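Local atomic coordinates of MAU2 chromatid cohesion factor homolog (Saccharomyces cerevisiae, PDB entry 4XDN), a protein that forms a complex with SCC2 that is required for the association of cohesin with chromosomes, and so takes part in sister chromatid cohesion. Residues A[100-105]-A[142-147]. Sequence-based numbering, arbitrary orientation.
Sequences YNFDLA and LMRDSK
Apolar packing centres on Phe-102, in the first turn of helix 102-119, which lies against Met-143 and Arg-144 in the last turn of helix 126-144. Its CD2 rests 3.7 Å from Arg-144 CG, and the backbone N of Arg-144 lies over the same face toward the rim, while Tyr-100 O lies over the opposite face. The far end of the ring reaches Met-143, CE1 standing 4.0 Å from its CB and CZ 3.9 Å from its carbonyl O. With CG anti to the carbonyl carbon, beside the backbone N (chi1 -56°), the ring is directed at Arg-144 and Met-143, its plane turned 51° from the guanidinium. Phe-102 CB lies over the centre of that guanidinium, 3.8 Å from Arg-144 CZ. An alanine at Phe-102 would keep that CB but is likely to leave a gap beside Met-143 and the Arg-144 aliphatic chain.

The charged part is a salt bridge from Arg-144 NH2 to Asp-103 OD1, near the guanidinium plane, with carboxylate and guanidinium planes 36° apart; the modelled separation is too short for its exact length to be trusted. Glu-106 also pairs with NH2, and Asp-103 OD2 meets a basic side chain of the partner protein's chain, so Asp-103 links both chains.

The contact thus joins the open ends of an antiparallel helical hairpin, beside the partner-binding surface, in keeping with the TPR-type helical superhelix of the SCC4/mau-2 family.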
loop_
_atom_site.group_PDB
_atom_site.type_symbol
_atom_site.label_atom_id
_atom_site.label_comp_id
_atom_site.label_asym_id
_atom_site.label_seq_id
_atom_site.Cartn_x
_atom_site.Cartn_y
_atom_site.Cartn_z
ATOM N N TYR A 100 -19.573 13.014 12.884
ATOM C CA TYR A 100 -18.862 13.983 12.053
ATOM C C TYR A 100 -18.759 15.336 12.759
ATOM O O TYR A 100 -18.355 16.332 12.157
ATOM C CB TYR A 100 -19.564 14.163 10.704
ATOM C CG TYR A 100 -19.523 12.948 9.807
ATOM C CD1 TYR A 100 -18.317 12.454 9.327
ATOM C CD2 TYR A 100 -20.691 12.305 9.422
ATOM C CE1 TYR A 100 -18.275 11.348 8.504
ATOM C CE2 TYR A 100 -20.659 11.199 8.596
ATOM C CZ TYR A 100 -19.450 10.726 8.138
ATOM O OH TYR A 100 -19.417 9.623 7.316
ATOM N N ASN A 101 -19.130 15.367 14.034
ATOM C CA ASN A 101 -19.124 16.605 14.803
ATOM C C ASN A 101 -17.729 16.929 15.328
ATOM O O ASN A 101 -17.468 16.878 16.532
ATOM C CB ASN A 101 -20.128 16.506 15.952
ATOM C CG ASN A 101 -21.549 16.333 15.458
ATOM O OD1 ASN A 101 -21.928 15.259 14.997
ATOM N ND2 ASN A 101 -22.341 17.394 15.544
ATOM N N PHE A 102 -16.839 17.270 14.403
ATOM C CA PHE A 102 -15.439 17.515 14.722
ATOM C C PHE A 102 -15.235 18.889 15.352
ATOM O O PHE A 102 -14.438 19.036 16.277
ATOM C CB PHE A 102 -14.587 17.375 13.457
ATOM C CG PHE A 102 -14.740 16.039 12.771
ATOM C CD1 PHE A 102 -14.737 14.863 13.505
ATOM C CD2 PHE A 102 -14.899 15.963 11.397
ATOM C CE1 PHE A 102 -14.880 13.638 12.881
ATOM C CE2 PHE A 102 -15.042 14.738 10.765
ATOM C CZ PHE A 102 -15.033 13.575 11.510
ATOM N N ASP A 103 -15.951 19.891 14.852
ATOM C CA ASP A 103 -15.891 21.231 15.428
ATOM C C ASP A 103 -16.340 21.216 16.885
ATOM O O ASP A 103 -15.751 21.885 17.734
ATOM C CB ASP A 103 -16.757 22.204 14.628
ATOM C CG ASP A 103 -16.193 22.493 13.250
ATOM O OD1 ASP A 103 -15.011 22.174 13.007
ATOM O OD2 ASP A 103 -16.931 23.049 12.411
ATOM N N LEU A 104 -17.387 20.446 17.165
ATOM C CA LEU A 104 -17.907 20.317 18.521
ATOM C C LEU A 104 -16.866 19.686 19.434
ATOM O O LEU A 104 -16.632 20.154 20.549
ATOM C CB LEU A 104 -19.187 19.478 18.524
ATOM C CG LEU A 104 -19.819 19.183 19.885
ATOM C CD1 LEU A 104 -20.270 20.466 20.562
ATOM C CD2 LEU A 104 -20.985 18.222 19.718
ATOM N N ALA A 105 -16.251 18.612 18.952
ATOM C CA ALA A 105 -15.200 17.935 19.697
ATOM C C ALA A 105 -14.064 18.904 20.000
ATOM O O ALA A 105 -13.555 18.950 21.117
ATOM C CB ALA A 105 -14.686 16.742 18.917
ATOM N N LEU A 142 -6.758 13.996 11.596
ATOM C CA LEU A 142 -6.734 12.748 10.835
ATOM C C LEU A 142 -8.140 12.268 10.494
ATOM O O LEU A 142 -8.385 11.798 9.383
ATOM C CB LEU A 142 -5.988 11.659 11.609
ATOM C CG LEU A 142 -4.459 11.754 11.604
ATOM C CD1 LEU A 142 -3.867 10.723 12.551
ATOM C CD2 LEU A 142 -3.894 11.575 10.198
ATOM N N MET A 143 -9.060 12.385 11.447
ATOM C CA MET A 143 -10.447 11.992 11.217
ATOM C C MET A 143 -11.124 12.956 10.252
ATOM O O MET A 143 -11.888 12.538 9.381
ATOM C CB MET A 143 -11.227 11.940 12.531
ATOM C CG MET A 143 -11.188 10.593 13.248
ATOM S SD MET A 143 -11.745 9.177 12.280
ATOM C CE MET A 143 -13.087 9.889 11.339
ATOM N N ARG A 144 -10.851 14.247 10.420
ATOM C CA ARG A 144 -11.323 15.262 9.485
ATOM C C ARG A 144 -10.885 14.926 8.066
ATOM O O ARG A 144 -11.687 14.947 7.134
ATOM C CB ARG A 144 -10.786 16.644 9.867
ATOM C CG ARG A 144 -11.533 17.343 10.989
ATOM C CD ARG A 144 -10.917 18.708 11.251
ATOM N NE ARG A 144 -11.897 19.690 11.720
ATOM C CZ ARG A 144 -12.032 20.095 12.981
ATOM N NH1 ARG A 144 -11.250 19.617 13.942
ATOM N NH2 ARG A 144 -12.957 20.994 13.284
ATOM N N ASP A 145 -9.600 14.613 7.926
ATOM C CA ASP A 145 -8.991 14.344 6.629
ATOM C C ASP A 145 -9.228 15.505 5.665
ATOM O O ASP A 145 -9.603 15.305 4.509
ATOM C CB ASP A 145 -9.533 13.036 6.047
ATOM C CG ASP A 145 -8.596 12.419 5.027
ATOM O OD1 ASP A 145 -7.363 12.523 5.203
ATOM O OD2 ASP A 145 -9.095 11.824 4.051
ATOM N N SER A 146 -9.001 16.717 6.163
ATOM C CA SER A 146 -9.181 17.941 5.388
ATOM C C SER A 146 -7.853 18.677 5.248
ATOM O O SER A 146 -7.148 18.881 6.235
ATOM C CB SER A 146 -10.221 18.846 6.055
ATOM O OG SER A 146 -10.266 20.122 5.438
ATOM N N LYS A 147 -7.518 19.075 4.025
ATOM C CA LYS A 147 -6.248 19.747 3.764
ATOM C C LYS A 147 -6.144 21.050 4.549
ATOM O O LYS A 147 -5.096 21.361 5.116
ATOM C CB LYS A 147 -6.078 20.027 2.269
ATOM C CG LYS A 147 -4.832 20.841 1.945
ATOM C CD LYS A 147 -4.462 20.776 0.471
ATOM C CE LYS A 147 -5.533 21.394 -0.413
ATOM N NZ LYS A 147 -4.940 22.145 -1.555
#